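Local coordinates for pilus tip adhesin Cpa (Streptococcus pyogenes, PDB 4C0Z), which sits at the pilus tip and uses reactive thioester bonds to attach covalently to host cell-surface targets, this chain being its N-terminal thioester domain, at residues Y22-S26 against K27-D31; G116-K119 against G120-P123; I143-T146 against S147-F150; Q151-E154 against T155-L159; S161-L164 against Q165-N169. All coordinates share one frame; numbering follows the deposited sequence.

Contact 1. Residues Y22-S26 against K27-D31. With GOL (glycerol), chain B.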
loop_
_atom_site.group_PDB
_atom_site.type_symbol
_atom_site.label_atom_id
_atom_site.label_comp_id
_atom_site.label_asym_id
_atom_site.label_seq_id
_atom_site.Cartn_x
_atom_site.Cartn_y
_atom_site.Cartn_z
ATOM N N TYR I 22 0.517 -1.737 -16.723
ATOM C CA TYR I 22 1.915 -1.903 -16.316
ATOM C C TYR I 22 2.528 -0.633 -15.780
ATOM O O TYR I 22 2.008 0.461 -15.989
ATOM C CB TYR I 22 2.749 -2.354 -17.563
ATOM C CG TYR I 22 2.532 -1.492 -18.797
ATOM C CD1 TYR I 22 1.375 -1.621 -19.567
ATOM C CD2 TYR I 22 3.444 -0.503 -19.154
ATOM C CE1 TYR I 22 1.150 -0.813 -20.677
ATOM C CE2 TYR I 22 3.223 0.320 -20.264
ATOM C CZ TYR I 22 2.080 0.145 -21.032
ATOM O OH TYR I 22 1.814 0.906 -22.141
ATOM N N ASP I 23 3.686 -0.774 -15.153
ATOM C CA ASP I 23 4.449 0.365 -14.713
ATOM C C ASP I 23 5.540 0.616 -15.829
ATOM O O ASP I 23 6.378 -0.253 -16.074
ATOM C CB ASP I 23 5.090 0.071 -13.332
ATOM C CG ASP I 23 5.715 1.285 -12.657
ATOM O OD1 ASP I 23 5.648 2.397 -13.234
ATOM O OD2 ASP I 23 6.171 1.150 -11.513
ATOM N N SER I 24 5.498 1.783 -16.490
ATOM C CA SER I 24 6.468 2.154 -17.521
ATOM C C SER I 24 7.766 2.748 -16.918
ATOM O O SER I 24 8.740 2.952 -17.659
ATOM C CB SER I 24 5.854 3.094 -18.554
ATOM O OG SER I 24 5.660 4.394 -18.019
ATOM N N TYR I 25 7.796 3.011 -15.580
ATOM C CA TYR I 25 9.023 3.475 -14.938
ATOM C C TYR I 25 9.827 2.192 -14.721
ATOM O O TYR I 25 9.723 1.530 -13.692
ATOM C CB TYR I 25 8.751 4.214 -13.605
ATOM C CG TYR I 25 10.025 4.787 -13.019
ATOM C CD1 TYR I 25 10.687 5.846 -13.637
ATOM C CD2 TYR I 25 10.601 4.235 -11.881
ATOM C CE1 TYR I 25 11.867 6.365 -13.112
ATOM C CE2 TYR I 25 11.782 4.745 -11.347
ATOM C CZ TYR I 25 12.401 5.823 -11.957
ATOM O OH TYR I 25 13.574 6.316 -11.448
ATOM N N SER I 26 10.586 1.830 -15.758
ATOM C CA SER I 26 11.309 0.580 -15.911
ATOM C C SER I 26 12.538 0.824 -16.832
ATOM O O SER I 26 12.659 1.905 -17.392
ATOM C CB SER I 26 10.354 -0.408 -16.573
ATOM O OG SER I 26 10.909 -1.700 -16.693
ATOM N N LYS I 27 13.433 -0.174 -16.995
ATOM C CA LYS I 27 14.619 -0.059 -17.868
ATOM C C LYS I 27 14.221 0.490 -19.240
ATOM O O LYS I 27 13.270 0.003 -19.858
ATOM C CB LYS I 27 15.336 -1.417 -18.042
ATOM C CG LYS I 27 16.296 -1.770 -16.911
ATOM C CD LYS I 27 16.996 -3.093 -17.190
ATOM C CE LYS I 27 17.964 -3.476 -16.102
ATOM N NZ LYS I 27 19.272 -2.822 -16.299
ATOM N N GLY I 28 14.904 1.538 -19.675
ATOM C CA GLY I 28 14.586 2.192 -20.940
ATOM C C GLY I 28 13.947 3.558 -20.749
ATOM O O GLY I 28 14.007 4.408 -21.648
ATOM N N TYR I 29 13.315 3.780 -19.577
ATOM C CA TYR I 29 12.696 5.059 -19.257
ATOM C C TYR I 29 13.813 6.081 -18.978
ATOM O O TYR I 29 14.808 5.706 -18.363
ATOM C CB TYR I 29 11.760 4.915 -18.043
ATOM C CG TYR I 29 10.895 6.125 -17.785
ATOM C CD1 TYR I 29 11.367 7.192 -17.025
ATOM C CD2 TYR I 29 9.605 6.207 -18.300
ATOM C CE1 TYR I 29 10.585 8.325 -16.809
ATOM C CE2 TYR I 29 8.806 7.324 -18.071
ATOM C CZ TYR I 29 9.303 8.384 -17.327
ATOM O OH TYR I 29 8.522 9.492 -17.119
ATOM N N PRO I 30 13.705 7.356 -19.450
ATOM C CA PRO I 30 14.784 8.330 -19.189
ATOM C C PRO I 30 15.060 8.578 -17.701
ATOM O O PRO I 30 14.135 8.855 -16.927
ATOM C CB PRO I 30 14.304 9.598 -19.904
ATOM C CG PRO I 30 12.837 9.432 -20.051
ATOM C CD PRO I 30 12.622 7.968 -20.250
ATOM N N ASP I 31 16.345 8.440 -17.306
ATOM C CA ASP I 31 16.867 8.608 -15.936
ATOM C C ASP I 31 16.371 7.526 -14.966
ATOM O O ASP I 31 16.448 7.715 -13.752
ATOM C CB ASP I 31 16.603 10.031 -15.379
ATOM C CG ASP I 31 17.754 10.644 -14.593
ATOM O OD1 ASP I 31 18.113 10.091 -13.524
ATOM O OD2 ASP I 31 18.245 11.717 -15.003
HETATM C C1 GOL B . 15.289 -4.023 -12.677
HETATM O O1 GOL B . 16.489 -3.339 -13.029
HETATM C C2 GOL B . 14.331 -4.080 -13.845
HETATM O O2 GOL B . 13.188 -4.864 -13.490
HETATM C C3 GOL B . 13.901 -2.669 -14.163
HETATM O O3 GOL B . 13.004 -2.612 -15.253
HETATM O O HOH W 1 14.112 9.117 -12.635
HETATM O O HOH W 2 10.934 -1.237 -19.495
#
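Two tyrosines four residues apart, Y25 and Y29, meet edge to face across a tight reversal of the chain, with the edge of the Y25 ring turned toward the face of Y29. The reversal is a type II beta turn from S26 to Y29, set just beyond strand 19-23 of the antiparallel barrel. The ring planes stand at 67° to each other, and the pair is offset, its closest atoms being Y25 CD1 and Y29 CD1 at 3.7 Å. Both side chains place CG anti to the backbone N (chi1 -175° for Y25), which brings the rings together on one side of the turn; L124 of helix 123-138 packs on both.

The turn itself is closed by Y29 N donating to S26 O at 3.0 Å. G28 has positive phi, as the third residue of a type II turn does. Before it, D23 OD1 accepts from Y25 N over 3.2 Å, an Asx turn in which the donor lies above the carboxylate plane; the same carboxylate is also held by H39 and N40. The hydroxyls end on other partners, Y25 OH with S33 N and Y29 OH with N40 ND2, so this pair of rings also ties the turn to the following loop. A water joins Y25 OH to the carbonyl of D31.

A glycerol, probably from the crystallisation liquor and also bonded to D67, sits at the start of the turn. Its O3 takes a nearly straight hydrogen bond, 172° at the hydrogen, from K27 N at 3.0 Å.

Contact 2. Residues G116-K119 against G120-P123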
loop_
_atom_site.group_PDB
_atom_site.type_symbol
_atom_site.label_atom_id
_atom_site.label_comp_id
_atom_site.label_asym_id
_atom_site.label_seq_id
_atom_site.Cartn_x
_atom_site.Cartn_y
_atom_site.Cartn_z
ATOM N N GLY I 116 -2.912 24.740 -14.330
ATOM C CA GLY I 116 -1.509 24.965 -13.998
ATOM C C GLY I 116 -1.086 24.673 -12.573
ATOM O O GLY I 116 -0.069 25.207 -12.126
ATOM N N ILE I 117 -1.835 23.811 -11.850
ATOM C CA ILE I 117 -1.509 23.421 -10.469
ATOM C C ILE I 117 -0.134 22.710 -10.410
ATOM O O ILE I 117 0.622 22.918 -9.456
ATOM C CB ILE I 117 -2.660 22.579 -9.827
ATOM C CG1 ILE I 117 -3.910 23.457 -9.564
ATOM C CG2 ILE I 117 -2.210 21.826 -8.553
ATOM C CD1 ILE I 117 -5.144 22.686 -9.100
ATOM N N MET I 118 0.192 21.930 -11.459
ATOM C CA MET I 118 1.426 21.148 -11.585
ATOM C C MET I 118 2.613 21.918 -12.191
ATOM O O MET I 118 3.679 21.327 -12.364
ATOM C CB MET I 118 1.173 19.847 -12.390
ATOM C CG MET I 118 -0.100 19.086 -12.000
ATOM S SD MET I 118 -0.353 18.764 -10.224
ATOM C CE MET I 118 1.002 17.668 -9.892
ATOM N N LYS I 119 2.442 23.219 -12.511
ATOM C CA LYS I 119 3.492 24.053 -13.111
ATOM C C LYS I 119 4.788 24.053 -12.286
ATOM O O LYS I 119 4.751 24.236 -11.064
ATOM C CB LYS I 119 2.989 25.489 -13.353
ATOM C CG LYS I 119 3.926 26.355 -14.197
ATOM C CD LYS I 119 3.857 27.817 -13.782
ATOM C CE LYS I 119 5.097 28.587 -14.159
ATOM N NZ LYS I 119 4.946 30.038 -13.871
ATOM N N GLY I 120 5.901 23.804 -12.971
ATOM C CA GLY I 120 7.231 23.770 -12.373
ATOM C C GLY I 120 7.630 22.438 -11.762
ATOM O O GLY I 120 8.791 22.261 -11.386
ATOM N N ILE I 121 6.683 21.492 -11.652
ATOM C CA ILE I 121 6.943 20.162 -11.083
ATOM C C ILE I 121 7.401 19.195 -12.186
ATOM O O ILE I 121 6.708 19.039 -13.193
ATOM C CB ILE I 121 5.724 19.615 -10.276
ATOM C CG1 ILE I 121 5.198 20.664 -9.267
ATOM C CG2 ILE I 121 6.077 18.294 -9.559
ATOM C CD1 ILE I 121 3.872 20.303 -8.583
ATOM N N ASP I 122 8.562 18.537 -11.978
ATOM C CA ASP I 122 9.142 17.535 -12.892
ATOM C C ASP I 122 8.143 16.393 -13.128
ATOM O O ASP I 122 7.419 16.056 -12.191
ATOM C CB ASP I 122 10.485 17.013 -12.351
ATOM C CG ASP I 122 11.551 18.092 -12.177
ATOM O OD1 ASP I 122 11.471 19.131 -12.873
ATOM O OD2 ASP I 122 12.477 17.887 -11.360
ATOM N N PRO I 123 8.033 15.845 -14.373
ATOM C CA PRO I 123 6.992 14.829 -14.669
ATOM C C PRO I 123 6.758 13.716 -13.637
ATOM O O PRO I 123 5.610 13.512 -13.229
ATOM C CB PRO I 123 7.435 14.256 -16.008
ATOM C CG PRO I 123 8.162 15.351 -16.658
ATOM C CD PRO I 123 8.812 16.168 -15.585
#
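M118 and I121 face each other across a type II beta turn, and their side chains form its packed half. The methyl CE of M118 approaches CD1 of I121 at 4.1 Å, the two chains crossing at a slant. M118 reaches this point because it folds back at chi2 and chi3 (-50° and -65°) instead of running straight out. I121 also lies over the turn carbonyl, with its CB 3.4 Å from M118 O. Helix 123-138 covers M118 through A126, V129 and T130, while L166, M167 and A170 of helix 161-174 pack against I121, as does A126.

The other half is quite different. K119 and G120 form the exposed corner of the turn; the K119 side chain leads away from the packed side, and G120 adopts a positive phi that favours glycine. A type I turn from G116 to K119 runs directly into this one, held by K119 N bonding to G116 O at 3.2 Å.

One hydrogen bond closes the type II turn, from I121 N to M118 O at 3.1 Å. The chemistry is thus divided: M118 O is taken up within the turn, M118 N by D113, and G120 O and D122 N by Q163, while apolar contacts fix the buried side of this link into helix 123-138.

Contact 3. Residues I143-T146 against S147-F150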
loop_
_atom_site.group_PDB
_atom_site.type_symbol
_atom_site.label_atom_id
_atom_site.label_comp_id
_atom_site.label_asym_id
_atom_site.label_seq_id
_atom_site.Cartn_x
_atom_site.Cartn_y
_atom_site.Cartn_z
ATOM N N ILE I 143 -4.000 12.332 5.100
ATOM C CA ILE I 143 -3.334 13.596 4.764
ATOM C C ILE I 143 -3.937 14.664 5.676
ATOM O O ILE I 143 -5.081 15.069 5.466
ATOM C CB ILE I 143 -3.369 14.018 3.262
ATOM C CG1 ILE I 143 -2.867 12.913 2.312
ATOM C CG2 ILE I 143 -2.567 15.312 3.087
ATOM C CD1 ILE I 143 -3.066 13.147 0.815
ATOM N N SER I 144 -3.198 15.062 6.718
ATOM C CA SER I 144 -3.652 16.090 7.656
ATOM C C SER I 144 -3.005 17.419 7.295
ATOM O O SER I 144 -3.705 18.411 7.098
ATOM C CB SER I 144 -3.303 15.715 9.095
ATOM O OG SER I 144 -1.907 15.504 9.258
ATOM N N ASP I 145 -1.662 17.425 7.204
ATOM C CA ASP I 145 -0.864 18.604 6.911
ATOM C C ASP I 145 0.087 18.356 5.751
ATOM O O ASP I 145 1.081 17.639 5.891
ATOM C CB ASP I 145 -0.110 19.090 8.172
ATOM C CG ASP I 145 0.680 20.377 7.992
ATOM O OD1 ASP I 145 0.207 21.271 7.247
ATOM O OD2 ASP I 145 1.753 20.505 8.621
ATOM N N THR I 146 -0.224 18.977 4.603
ATOM C CA THR I 146 0.546 18.895 3.362
ATOM C C THR I 146 1.937 19.521 3.505
ATOM O O THR I 146 2.826 19.175 2.741
ATOM C CB THR I 146 -0.248 19.487 2.197
ATOM O OG1 THR I 146 -0.640 20.819 2.535
ATOM C CG2 THR I 146 -1.472 18.652 1.841
ATOM N N SER I 147 2.133 20.414 4.503
ATOM C CA SER I 147 3.413 21.066 4.817
ATOM C C SER I 147 4.454 20.027 5.252
ATOM O O SER I 147 5.654 20.274 5.127
ATOM C CB SER I 147 3.226 22.080 5.941
ATOM O OG SER I 147 2.197 23.008 5.641
ATOM N N LYS I 148 3.978 18.871 5.770
ATOM C CA LYS I 148 4.780 17.751 6.254
ATOM C C LYS I 148 4.812 16.567 5.258
ATOM O O LYS I 148 5.511 15.585 5.513
ATOM C CB LYS I 148 4.240 17.278 7.614
ATOM C CG LYS I 148 4.489 18.249 8.757
ATOM C CD LYS I 148 3.901 17.746 10.065
ATOM C CE LYS I 148 4.117 18.741 11.181
ATOM N NZ LYS I 148 3.440 18.322 12.433
ATOM N N ALA I 149 4.061 16.652 4.135
ATOM C CA ALA I 149 3.987 15.587 3.129
ATOM C C ALA I 149 5.314 15.322 2.406
ATOM O O ALA I 149 6.175 16.197 2.366
ATOM C CB ALA I 149 2.887 15.884 2.118
ATOM N N PHE I 150 5.471 14.099 1.844
ATOM C CA PHE I 150 6.617 13.631 1.059
ATOM C C PHE I 150 7.957 13.604 1.830
ATOM O O PHE I 150 9.015 13.724 1.210
ATOM C CB PHE I 150 6.749 14.410 -0.264
ATOM C CG PHE I 150 5.456 14.574 -1.027
ATOM C CD1 PHE I 150 4.778 13.466 -1.535
ATOM C CD2 PHE I 150 4.905 15.830 -1.227
ATOM C CE1 PHE I 150 3.568 13.618 -2.221
ATOM C CE2 PHE I 150 3.700 15.983 -1.924
ATOM C CZ PHE I 150 3.047 14.877 -2.432
#
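D145 receives S147 through one carboxylate oxygen: S147 OG donates to D145 OD1 at 3.1 Å, arriving on the syn side but 31° out of the carboxylate plane. The same oxygen takes a second, weak bond from S147 N at 3.5 Å. D145 CG lies anti to its own backbone N (chi1 -176°), which places the carboxylate beside S147 and K148. Its other oxygen, OD2, meets carbon, with K148 CG 3.5 Å away. The lysine chain runs extended past it at about a right angle, and its NZ stays 4.7 Å from D145 OD2, too far for a salt bridge.

The backbone adds two bonds. K148 N donates to D145 O at 3.2 Å, and A149 N to T146 O at 3.1 Å. Carbonyls further on are taken up by side chains, K148 O by Q151 NE2 and A149 O by R168 NE.

Beyond the polar cluster, F150 turns its ring into the interior against L128, V129 and L171. The outer part of this loop between helices 123-138 and 151-157 is therefore ordered by short-range hydrogen bonds, and the nearby lysine probably eases the negative charge of D145 without pairing with it directly.

Contact 4. Residues Q151-E154 against T155-L159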
loop_
_atom_site.group_PDB
_atom_site.type_symbol
_atom_site.label_atom_id
_atom_site.label_comp_id
_atom_site.label_asym_id
_atom_site.label_seq_id
_atom_site.Cartn_x
_atom_site.Cartn_y
_atom_site.Cartn_z
ATOM N N GLN I 151 7.913 13.381 3.164
ATOM C CA GLN I 151 9.123 13.294 3.979
ATOM C C GLN I 151 9.994 12.085 3.593
ATOM O O GLN I 151 11.214 12.233 3.461
ATOM C CB GLN I 151 8.793 13.314 5.469
ATOM C CG GLN I 151 8.719 14.734 6.033
ATOM C CD GLN I 151 8.432 14.747 7.516
ATOM O OE1 GLN I 151 9.168 14.169 8.333
ATOM N NE2 GLN I 151 7.365 15.429 7.902
ATOM N N GLN I 152 9.371 10.910 3.371
ATOM C CA GLN I 152 10.090 9.697 2.952
ATOM C C GLN I 152 10.616 9.849 1.524
ATOM O O GLN I 152 11.774 9.517 1.265
ATOM C CB GLN I 152 9.220 8.424 3.089
ATOM C CG GLN I 152 8.954 7.982 4.535
ATOM C CD GLN I 152 10.187 7.649 5.348
ATOM O OE1 GLN I 152 11.037 6.844 4.956
ATOM N NE2 GLN I 152 10.280 8.245 6.522
ATOM N N GLU I 153 9.782 10.401 0.623
ATOM C CA GLU I 153 10.128 10.684 -0.778
ATOM C C GLU I 153 11.293 11.682 -0.865
ATOM O O GLU I 153 12.142 11.543 -1.742
ATOM C CB GLU I 153 8.910 11.226 -1.546
ATOM C CG GLU I 153 7.819 10.198 -1.809
ATOM C CD GLU I 153 6.763 10.001 -0.731
ATOM O OE1 GLU I 153 6.980 10.433 0.426
ATOM O OE2 GLU I 153 5.718 9.385 -1.045
ATOM N N GLU I 154 11.350 12.663 0.065
ATOM C CA GLU I 154 12.424 13.662 0.126
ATOM C C GLU I 154 13.780 12.979 0.292
ATOM O O GLU I 154 14.717 13.346 -0.412
ATOM C CB GLU I 154 12.194 14.670 1.267
ATOM C CG GLU I 154 13.181 15.832 1.274
ATOM C CD GLU I 154 13.223 16.697 2.523
ATOM O OE1 GLU I 154 12.338 16.546 3.400
ATOM O OE2 GLU I 154 14.131 17.557 2.606
ATOM N N THR I 155 13.887 11.995 1.211
ATOM C CA THR I 155 15.145 11.280 1.448
ATOM C C THR I 155 15.375 10.186 0.404
ATOM O O THR I 155 16.506 10.054 -0.070
ATOM C CB THR I 155 15.278 10.779 2.899
ATOM O OG1 THR I 155 14.121 10.035 3.270
ATOM C CG2 THR I 155 15.493 11.917 3.895
ATOM N N ASP I 156 14.322 9.422 0.022
ATOM C CA ASP I 156 14.438 8.347 -0.975
ATOM C C ASP I 156 14.759 8.829 -2.392
ATOM O O ASP I 156 15.545 8.178 -3.077
ATOM C CB ASP I 156 13.188 7.455 -0.994
ATOM C CG ASP I 156 12.888 6.657 0.278
ATOM O OD1 ASP I 156 13.751 6.632 1.193
ATOM O OD2 ASP I 156 11.785 6.083 0.366
ATOM N N LEU I 157 14.138 9.947 -2.838
ATOM C CA LEU I 157 14.306 10.506 -4.188
ATOM C C LEU I 157 15.270 11.693 -4.217
ATOM O O LEU I 157 15.599 12.184 -5.304
ATOM C CB LEU I 157 12.941 10.915 -4.794
ATOM C CG LEU I 157 11.833 9.844 -4.841
ATOM C CD1 LEU I 157 10.474 10.468 -4.949
ATOM C CD2 LEU I 157 12.042 8.869 -5.968
ATOM N N LYS I 158 15.722 12.150 -3.025
ATOM C CA LYS I 158 16.618 13.316 -2.835
ATOM C C LYS I 158 16.069 14.549 -3.578
ATOM O O LYS I 158 16.691 15.071 -4.512
ATOM C CB LYS I 158 18.091 12.990 -3.162
ATOM C CG LYS I 158 18.662 11.863 -2.296
ATOM C CD LYS I 158 20.099 12.131 -1.864
ATOM C CE LYS I 158 20.519 11.298 -0.676
ATOM N NZ LYS I 158 19.899 11.770 0.595
ATOM N N LEU I 159 14.844 14.947 -3.191
ATOM C CA LEU I 159 14.127 16.088 -3.769
ATOM C C LEU I 159 14.706 17.377 -3.216
ATOM O O LEU I 159 14.908 17.486 -2.002
ATOM C CB LEU I 159 12.614 16.033 -3.428
ATOM C CG LEU I 159 11.819 14.760 -3.749
ATOM C CD1 LEU I 159 10.453 14.791 -3.081
ATOM C CD2 LEU I 159 11.678 14.552 -5.247
#
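Helix 151-157 closes here with two i-to-i+4 backbone bonds, D156 N to Q152 O and L157 N to E153 O, both 2.8 Å, before K158 breaks away with positive phi and L159 N returns to E154 O at 3.2 Å.

Q152 O accepts from two firm donors and one weak one. Besides D156 N, which arrives nearly end-on to the carbonyl, it receives T155 OG1 at 3.1 Å from a direction tilted 32° off the carbonyl plane. The T155 hydroxyl lies between its own backbone N and carbonyl carbon (chi1 52°), the rotamer that lets it bend back to the preceding turn. T155 N adds the weak bond to the same oxygen.

On the inner side, E153 and L157 lie alongside each other and point the same way, with E153 CB 3.8 Å from L157 CD1. L159 folds back over the final turn, its CG 3.8 Å from E153 O. L128 of helix 123-138 packs on both E153 and L157, and Y38 on both leucines.

The polar ends of D156 and Q152 meet the second subunit of the crystal assembly: D156 OD2 forms a salt bridge with K60 of that subunit, and Q152 NE2 bonds to K86 O of the same neighbour. The whole is a Schellman-like helix C-terminus, in which K158 turns the chain out with positive phi and the i-to-i+5 bond from L159 N to E154 O closes the end.

Contact 5. Residues S161-L164 against Q165-N169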
loop_
_atom_site.group_PDB
_atom_site.type_symbol
_atom_site.label_atom_id
_atom_site.label_comp_id
_atom_site.label_asym_id
_atom_site.label_seq_id
_atom_site.Cartn_x
_atom_site.Cartn_y
_atom_site.Cartn_z
ATOM N N SER I 161 14.586 21.517 -2.278
ATOM C CA SER I 161 13.604 22.372 -1.603
ATOM C C SER I 161 12.550 22.986 -2.539
ATOM O O SER I 161 11.382 23.077 -2.150
ATOM C CB SER I 161 14.309 23.458 -0.798
ATOM O OG SER I 161 15.114 24.282 -1.627
ATOM N N GLN I 162 12.964 23.389 -3.765
ATOM C CA GLN I 162 12.103 23.975 -4.798
ATOM C C GLN I 162 11.018 22.971 -5.238
ATOM O O GLN I 162 9.832 23.304 -5.177
ATOM C CB GLN I 162 12.959 24.485 -5.984
ATOM C CG GLN I 162 12.179 25.020 -7.201
ATOM C CD GLN I 162 12.190 24.102 -8.419
ATOM O OE1 GLN I 162 12.960 23.130 -8.530
ATOM N NE2 GLN I 162 11.337 24.410 -9.385
ATOM N N GLN I 163 11.425 21.738 -5.635
ATOM C CA GLN I 163 10.505 20.681 -6.054
ATOM C C GLN I 163 9.590 20.270 -4.908
ATOM O O GLN I 163 8.379 20.186 -5.104
ATOM C CB GLN I 163 11.260 19.456 -6.613
ATOM C CG GLN I 163 11.787 19.632 -8.032
ATOM C CD GLN I 163 10.681 19.813 -9.048
ATOM O OE1 GLN I 163 9.899 18.896 -9.338
ATOM N NE2 GLN I 163 10.603 21.008 -9.611
ATOM N N LEU I 164 10.164 20.053 -3.710
ATOM C CA LEU I 164 9.422 19.656 -2.511
ATOM C C LEU I 164 8.318 20.655 -2.135
ATOM O O LEU I 164 7.192 20.226 -1.870
ATOM C CB LEU I 164 10.376 19.388 -1.329
ATOM C CG LEU I 164 9.748 18.886 -0.012
ATOM C CD1 LEU I 164 9.080 17.499 -0.177
ATOM C CD2 LEU I 164 10.782 18.853 1.086
ATOM N N GLN I 165 8.621 21.975 -2.152
ATOM C CA GLN I 165 7.634 23.008 -1.838
ATOM C C GLN I 165 6.499 23.048 -2.868
ATOM O O GLN I 165 5.338 23.134 -2.467
ATOM C CB GLN I 165 8.309 24.390 -1.659
ATOM C CG GLN I 165 7.426 25.532 -1.141
ATOM C CD GLN I 165 6.418 25.151 -0.084
ATOM O OE1 GLN I 165 6.740 24.648 1.005
ATOM N NE2 GLN I 165 5.161 25.425 -0.387
ATOM N N LEU I 166 6.829 22.949 -4.179
ATOM C CA LEU I 166 5.837 22.933 -5.262
ATOM C C LEU I 166 4.923 21.711 -5.141
ATOM O O LEU I 166 3.708 21.839 -5.313
ATOM C CB LEU I 166 6.517 22.938 -6.643
ATOM C CG LEU I 166 7.181 24.239 -7.118
ATOM C CD1 LEU I 166 7.939 24.001 -8.402
ATOM C CD2 LEU I 166 6.167 25.357 -7.325
ATOM N N MET I 167 5.506 20.543 -4.806
ATOM C CA MET I 167 4.763 19.293 -4.659
ATOM C C MET I 167 3.762 19.363 -3.510
ATOM O O MET I 167 2.596 19.018 -3.704
ATOM C CB MET I 167 5.716 18.096 -4.515
ATOM C CG MET I 167 6.375 17.698 -5.822
ATOM S SD MET I 167 7.462 16.280 -5.591
ATOM C CE MET I 167 8.923 17.035 -5.385
ATOM N N ARG I 168 4.201 19.870 -2.342
ATOM C CA ARG I 168 3.374 20.034 -1.143
ATOM C C ARG I 168 2.177 20.957 -1.388
ATOM O O ARG I 168 1.055 20.651 -0.964
ATOM C CB ARG I 168 4.230 20.540 0.026
ATOM C CG ARG I 168 5.157 19.478 0.582
ATOM C CD ARG I 168 6.081 20.011 1.652
ATOM N NE ARG I 168 6.691 18.902 2.381
ATOM C CZ ARG I 168 7.776 18.991 3.144
ATOM N NH1 ARG I 168 8.400 20.154 3.292
ATOM N NH2 ARG I 168 8.245 17.917 3.766
ATOM N N ASN I 169 2.414 22.067 -2.104
ATOM C CA ASN I 169 1.379 23.044 -2.434
ATOM C C ASN I 169 0.377 22.484 -3.442
ATOM O O ASN I 169 -0.830 22.709 -3.289
ATOM C CB ASN I 169 1.995 24.354 -2.941
ATOM C CG ASN I 169 1.305 25.590 -2.421
ATOM O OD1 ASN I 169 0.070 25.674 -2.355
ATOM N ND2 ASN I 169 2.096 26.549 -1.951
#
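L164 and R168, one helical turn apart, pack side chain on side chain: L164 CD2 sits over one face of the R168 guanidinium, offset toward its rim, and comes within 3.5 Å of NH1. The arginine runs extended from CG to NE (chi2 175°, chi3 165°), which brings its flat end up to the leucine methyl. The group is thus covered on one face by L164 while its NE is bonded to A149.

Other contacts follow the same spacing. M167 bends at chi3 (-96°), and its CE approaches Q163 CB at 3.6 Å. On a further side a methyl packs on an amide, L166 CD1 lying 3.6 Å from Q162 NE2 as the two chains slant past each other.

Among polar side chains Q163 uses both ends of its amide. Besides its bonds to the loop at G120 and D122, its NE2 makes a weak bond to Q162 OE1 at 3.4 Å, while OE1 also accepts from N125 ND2. Both ends of this buried amide are thereby engaged, and that fixes which way round it lies.

Backbone bonds run without a break: Q165 N to S161 O, L166 N to Q162 O, M167 N to Q163 O at 2.9 Å, and R168 N to L164 O at 3.0 Å. This i-to-i+4 ladder is that of a regular alpha helix, here the opening turns of helix 161-174, with M167 packed on helix 123-138 and L164 on helix 151-157 in the helical part of the thioester domain.

Overall arrangement
Contacts 2, 3 and 4 gather round contact 5, whose helix touches each of them. Contact 2 lies closest, its centre about 10 Å from that of contact 5, with contacts 3 and 4 at about 11 and 12 Å. L159 CD1 meets M167 CE at 3.6 Å, and E154 CD meets L164 CD2 at the same distance. Contacts 3 and 4 adjoin in sequence, contact 3 leading into the helix of contact 4. Contact 1, beside the barrel, touches none of the others; its nearest atoms are about 5 Å from contact 2 and 6 Å from contact 4. The spermidine pocket includes thioester residues C55 and Q204; a bound spermidine lies about 11 Å from the E153 side chain, and a bound spermidine about 13 Å from that of Y25.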